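Local coordinates for protein putative aldehyde dehydrogenase (Burkholderia cenocepacia, PDB 4YWE) that probably oxidises aldehydes to carboxylic acids with NAD or NADP as electron acceptor, at residues F62-W66 with L172-A177; R116-F120 with G451-P455; P160-F164 with S189-V193. All coordinates share one frame; numbering follows the deposited sequence.

How the contacts relate
Contacts 1 and 3 both draw on helix 160-174: contact 3 uses its first turn and contact 1 its C-terminal end, their centres about 19 Å apart. Contact 2 sets the neighbouring helix 104-124 against the loop 451-455 and touches contact 3, with Tyr-117 CE2 3.2 Å from Gln-162 O and Phe-118 CZ 4.1 Å from Phe-164 CE1. The side chain of Tyr-117 in contact 2 lies about 9 Å from that of Glu-256, the predicted active-site residue. In contact 3, the side chain of Pro-160 lies about 9 Å from the bound calcium ion, whereas contact 1 lies away from the annotated sites, the side chain of Asn-176 about 12 Å from a bound magnesium ion.

Contact 1: F62-W66 with L172-A177; sequences FAGPW and LAAGNA
Trp-66 and Phe-62 bring two aromatic rings against the turn that follows helix 160-174, and only Trp-66 forms a hydrogen bond across the contact. Its NE1 lies 2.9 Å from Asn-176 O, with an N-H...O angle of 145°. The acceptor stays close to the indole plane, yet the donor sits 56° out of the Asn-176 carbonyl plane, so the bond is not directed along a lone pair. The six-membered end of the indole is tightly packed as well: CZ2 is 3.8 Å from Leu-172 CD2 and meets Leu-172 O at the ring edge, and the leucine side chain crosses the indole at about a right angle. With CG anti to the backbone N (chi1 -177°), Trp-66 extends toward the turn and brings its N-H to the carbonyl.

Whereas Trp-66 is buried, Phe-62 is partly exposed, and its ring meets the turn at one edge, with CE1 3.3 Å from Gly-175 O and the oxygen near the ring plane. Its CB rests 3.9 Å from Ala-177 CB. The slack spot lies between the two aromatics, where Trp-66 CD1 is 4.4 Å from Ala-177 CB.

The CB of Asn-176 leads away from the two rings, and its amide is bonded elsewhere: OD1 accepts from Gly-149 N and ND2 donates to Phe-476 O and Ala-171 O. Trp-66 also packs on Leu-202 and Pro-203. The turn itself is a Schellman motif, with positive phi at Gly-175 and two bonds back into the last turn, one of them Gly-175 N to Leu-172 O at 2.9 Å. This helix C-cap leads directly into strand 177-182, which pairs in parallel with strand 139-155, the helix-to-strand step of a beta-alpha-beta crossover in the aldehyde dehydrogenase fold.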
ATOM      1  N   PHE A  62      -6.319 -26.265 -10.656  1.00 22.61           N
ATOM      2  CA  PHE A  62      -5.822 -25.418  -9.577  1.00 15.14           C
ATOM      3  C   PHE A  62      -4.807 -26.168  -8.724  1.00 19.34           C
ATOM      4  O   PHE A  62      -3.806 -25.599  -8.295  1.00 18.07           O
ATOM      5  CB  PHE A  62      -6.971 -24.915  -8.699  1.00 14.72           C
ATOM      6  CG  PHE A  62      -6.515 -24.081  -7.533  1.00 17.18           C
ATOM      7  CD1 PHE A  62      -6.199 -22.743  -7.705  1.00 13.66           C
ATOM      8  CD2 PHE A  62      -6.392 -24.636  -6.268  1.00 20.23           C
ATOM      9  CE1 PHE A  62      -5.773 -21.973  -6.639  1.00 13.25           C
ATOM     10  CE2 PHE A  62      -5.966 -23.871  -5.197  1.00 18.25           C
ATOM     11  CZ  PHE A  62      -5.655 -22.537  -5.383  1.00 16.45           C
ATOM     12  N   ALA A  63      -5.070 -27.446  -8.478  1.00 24.35           N
ATOM     13  CA  ALA A  63      -4.182 -28.255  -7.655  1.00 22.73           C
ATOM     14  C   ALA A  63      -2.967 -28.720  -8.453  1.00 28.39           C
ATOM     15  O   ALA A  63      -1.992 -29.209  -7.883  1.00 34.72           O
ATOM     16  CB  ALA A  63      -4.929 -29.448  -7.082  1.00 24.73           C
ATOM     17  N   GLY A  64      -3.028 -28.556  -9.770  1.00 25.78           N
ATOM     18  CA  GLY A  64      -1.965 -29.020 -10.644  1.00 27.96           C
ATOM     19  C   GLY A  64      -1.204 -27.935 -11.387  1.00 25.51           C
ATOM     20  O   GLY A  64      -0.667 -27.016 -10.769  1.00 16.60           O
ATOM     21  N   PRO A  65      -1.156 -28.042 -12.725  1.00 24.95           N
ATOM     22  CA  PRO A  65      -0.380 -27.173 -13.620  1.00 22.76           C
ATOM     23  C   PRO A  65      -0.624 -25.676 -13.427  1.00 23.67           C
ATOM     24  O   PRO A  65       0.337 -24.915 -13.330  1.00 27.28           O
ATOM     25  CB  PRO A  65      -0.842 -27.610 -15.014  1.00 20.12           C
ATOM     26  CG  PRO A  65      -1.258 -29.024 -14.840  1.00 23.62           C
ATOM     27  CD  PRO A  65      -1.871 -29.095 -13.470  1.00 25.42           C
ATOM     28  N   TRP A  66      -1.885 -25.262 -13.376  1.00 16.18           N
ATOM     29  CA  TRP A  66      -2.207 -23.843 -13.268  1.00 18.92           C
ATOM     30  C   TRP A  66      -1.816 -23.282 -11.903  1.00 18.86           C
ATOM     31  O   TRP A  66      -1.321 -22.159 -11.805  1.00 19.01           O
ATOM     32  CB  TRP A  66      -3.695 -23.610 -13.534  1.00 22.02           C
ATOM     33  CG  TRP A  66      -4.105 -22.164 -13.521  1.00 14.65           C
ATOM     34  CD1 TRP A  66      -5.085 -21.600 -12.757  1.00 19.81           C
ATOM     35  CD2 TRP A  66      -3.545 -21.100 -14.304  1.00 14.49           C
ATOM     36  NE1 TRP A  66      -5.174 -20.254 -13.019  1.00 13.72           N
ATOM     37  CE2 TRP A  66      -4.239 -19.922 -13.964  1.00 13.91           C
ATOM     38  CE3 TRP A  66      -2.527 -21.029 -15.261  1.00 23.29           C
ATOM     39  CZ2 TRP A  66      -3.947 -18.689 -14.543  1.00 16.76           C
ATOM     40  CZ3 TRP A  66      -2.238 -19.803 -15.835  1.00 20.95           C
ATOM     41  CH2 TRP A  66      -2.946 -18.650 -15.474  1.00 18.97           C
ATOM     42  N   LEU A 172      -8.171 -15.134 -12.865  1.00 13.94           N
ATOM     43  CA  LEU A 172      -7.018 -15.845 -13.405  1.00 13.20           C
ATOM     44  C   LEU A 172      -5.710 -15.223 -12.930  1.00 13.11           C
ATOM     45  O   LEU A 172      -4.778 -15.934 -12.552  1.00 13.61           O
ATOM     46  CB  LEU A 172      -7.066 -15.861 -14.935  1.00 16.85           C
ATOM     47  CG  LEU A 172      -8.048 -16.845 -15.569  1.00 17.33           C
ATOM     48  CD1 LEU A 172      -8.092 -16.658 -17.079  1.00 13.47           C
ATOM     49  CD2 LEU A 172      -7.662 -18.274 -15.210  1.00 15.40           C
ATOM     50  N   ALA A 173      -5.649 -13.895 -12.953  1.00 12.31           N
ATOM     51  CA  ALA A 173      -4.452 -13.177 -12.532  1.00 20.07           C
ATOM     52  C   ALA A 173      -4.157 -13.449 -11.062  1.00 18.13           C
ATOM     53  O   ALA A 173      -2.998 -13.507 -10.650  1.00 12.55           O
ATOM     54  CB  ALA A 173      -4.611 -11.680 -12.779  1.00 12.27           C
ATOM     55  N   ALA A 174      -5.219 -13.629 -10.281  1.00 16.46           N
ATOM     56  CA  ALA A 174      -5.092 -13.906  -8.854  1.00 15.42           C
ATOM     57  C   ALA A 174      -4.646 -15.345  -8.596  1.00 17.28           C
ATOM     58  O   ALA A 174      -4.219 -15.681  -7.491  1.00 15.75           O
ATOM     59  CB  ALA A 174      -6.409 -13.626  -8.146  1.00 12.59           C
ATOM     60  N   GLY A 175      -4.753 -16.192  -9.617  1.00 15.00           N
ATOM     61  CA  GLY A 175      -4.298 -17.567  -9.514  1.00 12.71           C
ATOM     62  C   GLY A 175      -5.402 -18.593  -9.333  1.00 16.48           C
ATOM     63  O   GLY A 175      -5.135 -19.751  -9.007  1.00 16.67           O
ATOM     64  N   ASN A 176      -6.642 -18.170  -9.550  1.00 17.41           N
ATOM     65  CA  ASN A 176      -7.788 -19.063  -9.417  1.00 12.33           C
ATOM     66  C   ASN A 176      -8.051 -19.837 -10.706  1.00 20.11           C
ATOM     67  O   ASN A 176      -7.644 -19.418 -11.790  1.00 21.35           O
ATOM     68  CB  ASN A 176      -9.043 -18.273  -9.033  1.00 11.89           C
ATOM     69  CG  ASN A 176      -8.874 -17.497  -7.742  1.00 16.23           C
ATOM     70  OD1 ASN A 176      -9.062 -18.035  -6.651  1.00 15.84           O
ATOM     71  ND2 ASN A 176      -8.528 -16.220  -7.858  1.00 16.98           N
ATOM     72  N   ALA A 177      -8.728 -20.973 -10.575  1.00 17.34           N
ATOM     73  CA  ALA A 177      -9.258 -21.695 -11.726  1.00 16.70           C
ATOM     74  C   ALA A 177     -10.738 -21.350 -11.852  1.00 15.05           C
ATOM     75  O   ALA A 177     -11.433 -21.227 -10.847  1.00 14.44           O
ATOM     76  CB  ALA A 177      -9.054 -23.192 -11.574  1.00 13.85           C
TER

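Contact 2: R116-F120 with G451-P455; sequences RYFEF and GVELP
Val-452 is wedged between Arg-116, Tyr-117 and Phe-120 on one side of helix 104-124, joining that helix to the loop between strands 440-443 and 463-464 of the aldehyde dehydrogenase fold. Its CG2 lies over the face of the Tyr-117 ring, 3.7 Å from the centroid and 12° off the normal, a CH-pi contact. The other branch, CG1, approaches Tyr-117 CD1 at 3.5 Å and also touches Phe-120 CB. Arg-116 CG closes on Val-452 CG2 at 3.6 Å, and Glu-453 CG packs on Phe-120 CE1 at the same distance.

Beside these apolar contacts lies a salt-bridge network of Arg-116, Glu-119 and Glu-453. Across the contact, Arg-116 NH2 forms a salt bridge with Glu-453 OE2 at 2.9 Å, nearly straight (178°); the oxygen lies in the guanidinium plane, but the carboxylate is met from above its own plane. Arg-116 bends at chi2 (52°), which turns its guanidinium back over Phe-120 CB, and NH1 reaches Glu-119 OE1 at 2.8 Å within the helix.

Residues of two other subunits extend the network and its packing. Asp-126 of the third subunit also pairs with Arg-116 NH2, and Arg-76 of that subunit pairs with Glu-119 OE2, while Tyr-135 of the second subunit packs on Glu-453. A water accepts from Arg-116 NE at 2.7 Å and donates to Glu-453 OE2.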
ATOM      1  N   ARG A 116      -7.979  -5.138 -23.164  1.00 14.33           N
ATOM      2  CA  ARG A 116      -7.391  -4.219 -22.199  1.00 16.75           C
ATOM      3  C   ARG A 116      -7.433  -4.819 -20.796  1.00 15.96           C
ATOM      4  O   ARG A 116      -6.489  -4.663 -20.020  1.00 13.18           O
ATOM      5  CB  ARG A 116      -8.114  -2.867 -22.234  1.00 14.01           C
ATOM      6  CG  ARG A 116      -7.624  -1.858 -21.204  1.00 19.11           C
ATOM      7  CD  ARG A 116      -6.109  -1.682 -21.248  1.00 19.45           C
ATOM      8  NE  ARG A 116      -5.640  -0.783 -20.197  1.00 21.68           N
ATOM      9  CZ  ARG A 116      -4.403  -0.779 -19.707  1.00 20.42           C
ATOM     10  NH1 ARG A 116      -3.501  -1.636 -20.165  1.00 16.26           N
ATOM     11  NH2 ARG A 116      -4.071   0.078 -18.751  1.00 13.51           N
ATOM     12  N   TYR A 117      -8.524  -5.510 -20.479  1.00 18.17           N
ATOM     13  CA  TYR A 117      -8.636  -6.212 -19.203  1.00 14.01           C
ATOM     14  C   TYR A 117      -7.502  -7.214 -19.021  1.00 16.94           C
ATOM     15  O   TYR A 117      -6.839  -7.238 -17.982  1.00 12.45           O
ATOM     16  CB  TYR A 117      -9.982  -6.931 -19.093  1.00 16.52           C
ATOM     17  CG  TYR A 117     -11.111  -6.054 -18.603  1.00 18.62           C
ATOM     18  CD1 TYR A 117     -11.035  -5.419 -17.371  1.00 20.32           C
ATOM     19  CD2 TYR A 117     -12.260  -5.878 -19.363  1.00 19.29           C
ATOM     20  CE1 TYR A 117     -12.065  -4.619 -16.916  1.00 20.30           C
ATOM     21  CE2 TYR A 117     -13.298  -5.083 -18.914  1.00 21.27           C
ATOM     22  CZ  TYR A 117     -13.194  -4.457 -17.691  1.00 22.26           C
ATOM     23  OH  TYR A 117     -14.222  -3.664 -17.240  1.00 26.59           O
ATOM     24  N   PHE A 118      -7.281  -8.037 -20.042  1.00 13.19           N
ATOM     25  CA  PHE A 118      -6.250  -9.066 -19.984  1.00 18.09           C
ATOM     26  C   PHE A 118      -4.855  -8.449 -19.954  1.00 13.40           C
ATOM     27  O   PHE A 118      -3.969  -8.945 -19.262  1.00 17.53           O
ATOM     28  CB  PHE A 118      -6.389 -10.027 -21.167  1.00 18.80           C
ATOM     29  CG  PHE A 118      -7.598 -10.917 -21.082  1.00 18.83           C
ATOM     30  CD1 PHE A 118      -8.034 -11.396 -19.858  1.00 18.87           C
ATOM     31  CD2 PHE A 118      -8.303 -11.264 -22.221  1.00 20.80           C
ATOM     32  CE1 PHE A 118      -9.147 -12.213 -19.772  1.00 19.29           C
ATOM     33  CE2 PHE A 118      -9.417 -12.081 -22.142  1.00 20.35           C
ATOM     34  CZ  PHE A 118      -9.840 -12.555 -20.915  1.00 19.79           C
ATOM     35  N   GLU A 119      -4.670  -7.361 -20.694  1.00 19.54           N
ATOM     36  CA  GLU A 119      -3.393  -6.651 -20.708  1.00 17.84           C
ATOM     37  C   GLU A 119      -3.068  -6.062 -19.338  1.00 15.64           C
ATOM     38  O   GLU A 119      -1.944  -6.186 -18.845  1.00 15.21           O
ATOM     39  CB  GLU A 119      -3.409  -5.537 -21.756  1.00 14.22           C
ATOM     40  CG  GLU A 119      -2.119  -4.737 -21.825  1.00 21.42           C
ATOM     41  CD  GLU A 119      -2.222  -3.541 -22.752  1.00 22.08           C
ATOM     42  OE1 GLU A 119      -3.238  -2.817 -22.684  1.00 20.50           O
ATOM     43  OE2 GLU A 119      -1.286  -3.326 -23.550  1.00 21.92           O
ATOM     44  N   PHE A 120      -4.061  -5.422 -18.732  1.00 14.94           N
ATOM     45  CA  PHE A 120      -3.891  -4.772 -17.438  1.00 16.88           C
ATOM     46  C   PHE A 120      -3.559  -5.787 -16.351  1.00 20.20           C
ATOM     47  O   PHE A 120      -2.599  -5.616 -15.602  1.00 22.80           O
ATOM     48  CB  PHE A 120      -5.155  -3.989 -17.065  1.00 17.06           C
ATOM     49  CG  PHE A 120      -5.073  -3.295 -15.732  1.00 15.97           C
ATOM     50  CD1 PHE A 120      -4.430  -2.073 -15.610  1.00 18.66           C
ATOM     51  CD2 PHE A 120      -5.652  -3.856 -14.606  1.00 13.65           C
ATOM     52  CE1 PHE A 120      -4.359  -1.429 -14.388  1.00 17.66           C
ATOM     53  CE2 PHE A 120      -5.584  -3.218 -13.381  1.00 12.55           C
ATOM     54  CZ  PHE A 120      -4.937  -2.004 -13.271  1.00 15.27           C
ATOM     55  N   GLY A 451     -12.735   2.182 -18.433  1.00 55.00           N
ATOM     56  CA  GLY A 451     -12.774   2.161 -16.984  1.00 45.93           C
ATOM     57  C   GLY A 451     -12.227   0.862 -16.429  1.00 35.04           C
ATOM     58  O   GLY A 451     -12.656   0.394 -15.375  1.00 35.71           O
ATOM     59  N   VAL A 452     -11.276   0.278 -17.151  1.00 24.16           N
ATOM     60  CA  VAL A 452     -10.666  -0.984 -16.753  1.00 23.76           C
ATOM     61  C   VAL A 452      -9.912  -0.815 -15.437  1.00 19.56           C
ATOM     62  O   VAL A 452      -9.939  -1.694 -14.574  1.00 19.33           O
ATOM     63  CB  VAL A 452      -9.737  -1.516 -17.866  1.00 23.38           C
ATOM     64  CG1 VAL A 452      -8.842  -2.629 -17.345  1.00 19.73           C
ATOM     65  CG2 VAL A 452     -10.559  -1.993 -19.055  1.00 22.86           C
ATOM     66  N   GLU A 453      -9.256   0.331 -15.283  1.00 16.79           N
ATOM     67  CA  GLU A 453      -8.462   0.609 -14.092  1.00 14.63           C
ATOM     68  C   GLU A 453      -9.316   1.113 -12.932  1.00 15.43           C
ATOM     69  O   GLU A 453      -8.837   1.223 -11.804  1.00 18.51           O
ATOM     70  CB  GLU A 453      -7.370   1.636 -14.408  1.00 17.97           C
ATOM     71  CG  GLU A 453      -6.439   1.247 -15.547  1.00 19.12           C
ATOM     72  CD  GLU A 453      -6.938   1.705 -16.906  1.00 21.08           C
ATOM     73  OE1 GLU A 453      -8.168   1.808 -17.094  1.00 23.32           O
ATOM     74  OE2 GLU A 453      -6.094   1.965 -17.790  1.00 25.68           O
ATOM     75  N   LEU A 454     -10.580   1.417 -13.209  1.00 13.48           N
ATOM     76  CA  LEU A 454     -11.453   2.025 -12.207  1.00 16.09           C
ATOM     77  C   LEU A 454     -12.305   0.982 -11.493  1.00 18.00           C
ATOM     78  O   LEU A 454     -13.176   0.367 -12.111  1.00 19.47           O
ATOM     79  CB  LEU A 454     -12.358   3.075 -12.854  1.00 16.63           C
ATOM     80  CG  LEU A 454     -11.692   4.048 -13.828  1.00 19.18           C
ATOM     81  CD1 LEU A 454     -12.705   5.048 -14.358  1.00 20.78           C
ATOM     82  CD2 LEU A 454     -10.522   4.761 -13.167  1.00 17.72           C
ATOM     83  N   PRO A 455     -12.056   0.782 -10.188  1.00 15.95           N
ATOM     84  CA  PRO A 455     -12.836  -0.165  -9.384  1.00 16.13           C
ATOM     85  C   PRO A 455     -14.333   0.116  -9.472  1.00 17.94           C
ATOM     86  O   PRO A 455     -14.768   1.252  -9.276  1.00 14.44           O
ATOM     87  CB  PRO A 455     -12.307   0.065  -7.967  1.00 16.81           C
ATOM     88  CG  PRO A 455     -10.908   0.546  -8.178  1.00  9.20           C
ATOM     89  CD  PRO A 455     -10.989   1.420  -9.398  1.00  9.92           C
TER
HETATM   90  O   HOH W   1      -7.314   1.326 -20.363  1.00 39.34           O

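Contact 3: P160-F164 with S189-V193; sequences PMQIF and SVLRV
Helix 160-174 packs on helix 188-200 through a small buried hydrophobic interface between its first turn and the neighbouring helix, beside the calcium-site region. Both valines of segment 189-193 meet the Phe-164 ring from the same side of its plane, at different parts of its rim: Val-190 CG1 is 3.6 Å from CD2, and Val-193 CG1 is 3.7 Å from CE1. A chi1 of -178° carries the ring across to helix 188-200. Val-190 CG2 rests 3.7 Å from Pro-160 O.

The two short segments run with their axes 9.7 Å apart at closest approach and at 51° to one another. Strand 177-182 links the two helices in sequence, and Phe-164 and Val-190 both pack on Ile-209 of strand 207-209, which pairs with it in parallel, consistent with both helices covering one face of the sheet.

At the N-terminal end, Ser-189 OG touches Pro-160 CB and Met-161 CG, each at 3.5 Å. These are packing contacts: the hydroxyl is hydrogen-bonded to Glu-96 OE1, and Glu-96 OE2 in turn accepts from Met-161 N, so one carboxylate holds both helices. Met-161 CG also lies 4.5 Å from Val-193 CG2.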
ATOM      1  N   PRO A 160     -21.175  -9.523 -22.615  1.00 14.83           N
ATOM      2  CA  PRO A 160     -20.533 -10.831 -22.442  1.00 17.34           C
ATOM      3  C   PRO A 160     -19.012 -10.758 -22.338  1.00 21.29           C
ATOM      4  O   PRO A 160     -18.451 -11.265 -21.371  1.00 22.70           O
ATOM      5  CB  PRO A 160     -20.954 -11.592 -23.701  1.00 16.90           C
ATOM      6  CG  PRO A 160     -22.258 -10.982 -24.076  1.00 14.94           C
ATOM      7  CD  PRO A 160     -22.111  -9.522 -23.754  1.00 14.11           C
ATOM      8  N   MET A 161     -18.359 -10.127 -23.310  1.00 18.41           N
ATOM      9  CA  MET A 161     -16.901 -10.055 -23.326  1.00 17.89           C
ATOM     10  C   MET A 161     -16.336  -9.160 -22.225  1.00 16.62           C
ATOM     11  O   MET A 161     -15.378  -9.533 -21.550  1.00 18.92           O
ATOM     12  CB  MET A 161     -16.404  -9.560 -24.684  1.00 16.89           C
ATOM     13  CG  MET A 161     -16.406 -10.612 -25.776  1.00 19.71           C
ATOM     14  SD  MET A 161     -15.611 -10.022 -27.284  1.00 25.79           S
ATOM     15  CE  MET A 161     -16.663  -8.631 -27.698  1.00 22.89           C
ATOM     16  N   GLN A 162     -16.919  -7.978 -22.053  1.00 17.44           N
ATOM     17  CA  GLN A 162     -16.393  -7.008 -21.096  1.00 17.95           C
ATOM     18  C   GLN A 162     -16.447  -7.527 -19.663  1.00 19.22           C
ATOM     19  O   GLN A 162     -15.484  -7.398 -18.909  1.00 11.83           O
ATOM     20  CB  GLN A 162     -17.155  -5.686 -21.193  1.00 14.68           C
ATOM     21  CG  GLN A 162     -16.821  -4.860 -22.421  1.00 12.98           C
ATOM     22  CD  GLN A 162     -16.630  -3.394 -22.085  1.00 19.49           C
ATOM     23  OE1 GLN A 162     -15.989  -3.055 -21.089  1.00 22.78           O
ATOM     24  NE2 GLN A 162     -17.191  -2.517 -22.908  1.00 13.18           N
ATOM     25  N   ILE A 163     -17.577  -8.119 -19.298  1.00 15.89           N
ATOM     26  CA  ILE A 163     -17.776  -8.616 -17.944  1.00 17.68           C
ATOM     27  C   ILE A 163     -16.980  -9.904 -17.730  1.00 15.71           C
ATOM     28  O   ILE A 163     -16.469 -10.150 -16.636  1.00 15.67           O
ATOM     29  CB  ILE A 163     -19.274  -8.803 -17.660  1.00 19.62           C
ATOM     30  CG1 ILE A 163     -19.978  -7.448 -17.769  1.00 16.67           C
ATOM     31  CG2 ILE A 163     -19.497  -9.405 -16.280  1.00 22.69           C
ATOM     32  CD1 ILE A 163     -21.475  -7.527 -17.819  1.00 14.06           C
ATOM     33  N   PHE A 164     -16.862 -10.714 -18.778  1.00 17.79           N
ATOM     34  CA  PHE A 164     -15.985 -11.880 -18.745  1.00 18.92           C
ATOM     35  C   PHE A 164     -14.556 -11.430 -18.469  1.00 16.44           C
ATOM     36  O   PHE A 164     -13.854 -12.020 -17.652  1.00 18.28           O
ATOM     37  CB  PHE A 164     -16.055 -12.655 -20.064  1.00 17.98           C
ATOM     38  CG  PHE A 164     -15.208 -13.899 -20.094  1.00 20.11           C
ATOM     39  CD1 PHE A 164     -13.893 -13.851 -20.528  1.00 22.93           C
ATOM     40  CD2 PHE A 164     -15.734 -15.119 -19.707  1.00 20.04           C
ATOM     41  CE1 PHE A 164     -13.115 -14.996 -20.562  1.00 23.37           C
ATOM     42  CE2 PHE A 164     -14.963 -16.267 -19.740  1.00 18.04           C
ATOM     43  CZ  PHE A 164     -13.652 -16.205 -20.168  1.00 20.13           C
ATOM     44  N   SER A 189     -19.692 -15.224 -27.877  1.00 17.41           N
ATOM     45  CA  SER A 189     -18.397 -14.555 -27.891  1.00 21.08           C
ATOM     46  C   SER A 189     -17.464 -15.166 -26.851  1.00 18.20           C
ATOM     47  O   SER A 189     -16.283 -15.384 -27.119  1.00 19.55           O
ATOM     48  CB  SER A 189     -18.560 -13.055 -27.640  1.00 21.13           C
ATOM     49  OG  SER A 189     -19.055 -12.806 -26.335  1.00 25.25           O
ATOM     50  N   VAL A 190     -18.009 -15.451 -25.672  1.00 18.67           N
ATOM     51  CA  VAL A 190     -17.243 -16.011 -24.564  1.00 17.31           C
ATOM     52  C   VAL A 190     -16.632 -17.361 -24.932  1.00 18.91           C
ATOM     53  O   VAL A 190     -15.489 -17.653 -24.575  1.00 21.25           O
ATOM     54  CB  VAL A 190     -18.123 -16.135 -23.302  1.00 20.65           C
ATOM     55  CG1 VAL A 190     -17.461 -17.027 -22.261  1.00 21.93           C
ATOM     56  CG2 VAL A 190     -18.419 -14.758 -22.726  1.00 21.05           C
ATOM     57  N   LEU A 191     -17.397 -18.178 -25.651  1.00 16.96           N
ATOM     58  CA  LEU A 191     -16.926 -19.487 -26.095  1.00 21.01           C
ATOM     59  C   LEU A 191     -15.693 -19.368 -26.989  1.00 27.34           C
ATOM     60  O   LEU A 191     -14.772 -20.181 -26.904  1.00 25.73           O
ATOM     61  CB  LEU A 191     -18.038 -20.229 -26.839  1.00 18.41           C
ATOM     62  CG  LEU A 191     -19.316 -20.505 -26.044  1.00 23.67           C
ATOM     63  CD1 LEU A 191     -20.399 -21.073 -26.947  1.00 24.42           C
ATOM     64  CD2 LEU A 191     -19.031 -21.449 -24.889  1.00 23.81           C
ATOM     65  N   ARG A 192     -15.681 -18.352 -27.846  1.00 28.10           N
ATOM     66  CA  ARG A 192     -14.563 -18.127 -28.755  1.00 25.77           C
ATOM     67  C   ARG A 192     -13.338 -17.622 -27.996  1.00 26.10           C
ATOM     68  O   ARG A 192     -12.202 -17.920 -28.362  1.00 25.79           O
ATOM     69  CB  ARG A 192     -14.955 -17.134 -29.852  1.00 26.79           C
ATOM     70  CG  ARG A 192     -13.884 -16.918 -30.908  1.00 33.38           C
ATOM     71  CD  ARG A 192     -13.523 -18.224 -31.599  1.00 39.44           C
ATOM     72  NE  ARG A 192     -12.490 -18.038 -32.614  1.00 48.59           N
ATOM     73  CZ  ARG A 192     -11.194 -18.245 -32.406  1.00 55.22           C
ATOM     74  NH1 ARG A 192     -10.768 -18.648 -31.217  1.00 58.11           N
ATOM     75  NH2 ARG A 192     -10.323 -18.052 -33.388  1.00 55.90           N
ATOM     76  N   VAL A 193     -13.582 -16.858 -26.934  1.00 24.37           N
ATOM     77  CA  VAL A 193     -12.507 -16.323 -26.106  1.00 16.87           C
ATOM     78  C   VAL A 193     -11.774 -17.462 -25.405  1.00 19.30           C
ATOM     79  O   VAL A 193     -10.554 -17.418 -25.238  1.00 19.77           O
ATOM     80  CB  VAL A 193     -13.052 -15.303 -25.087  1.00 15.97           C
ATOM     81  CG1 VAL A 193     -11.959 -14.862 -24.123  1.00 17.51           C
ATOM     82  CG2 VAL A 193     -13.645 -14.104 -25.809  1.00 16.03           C
TER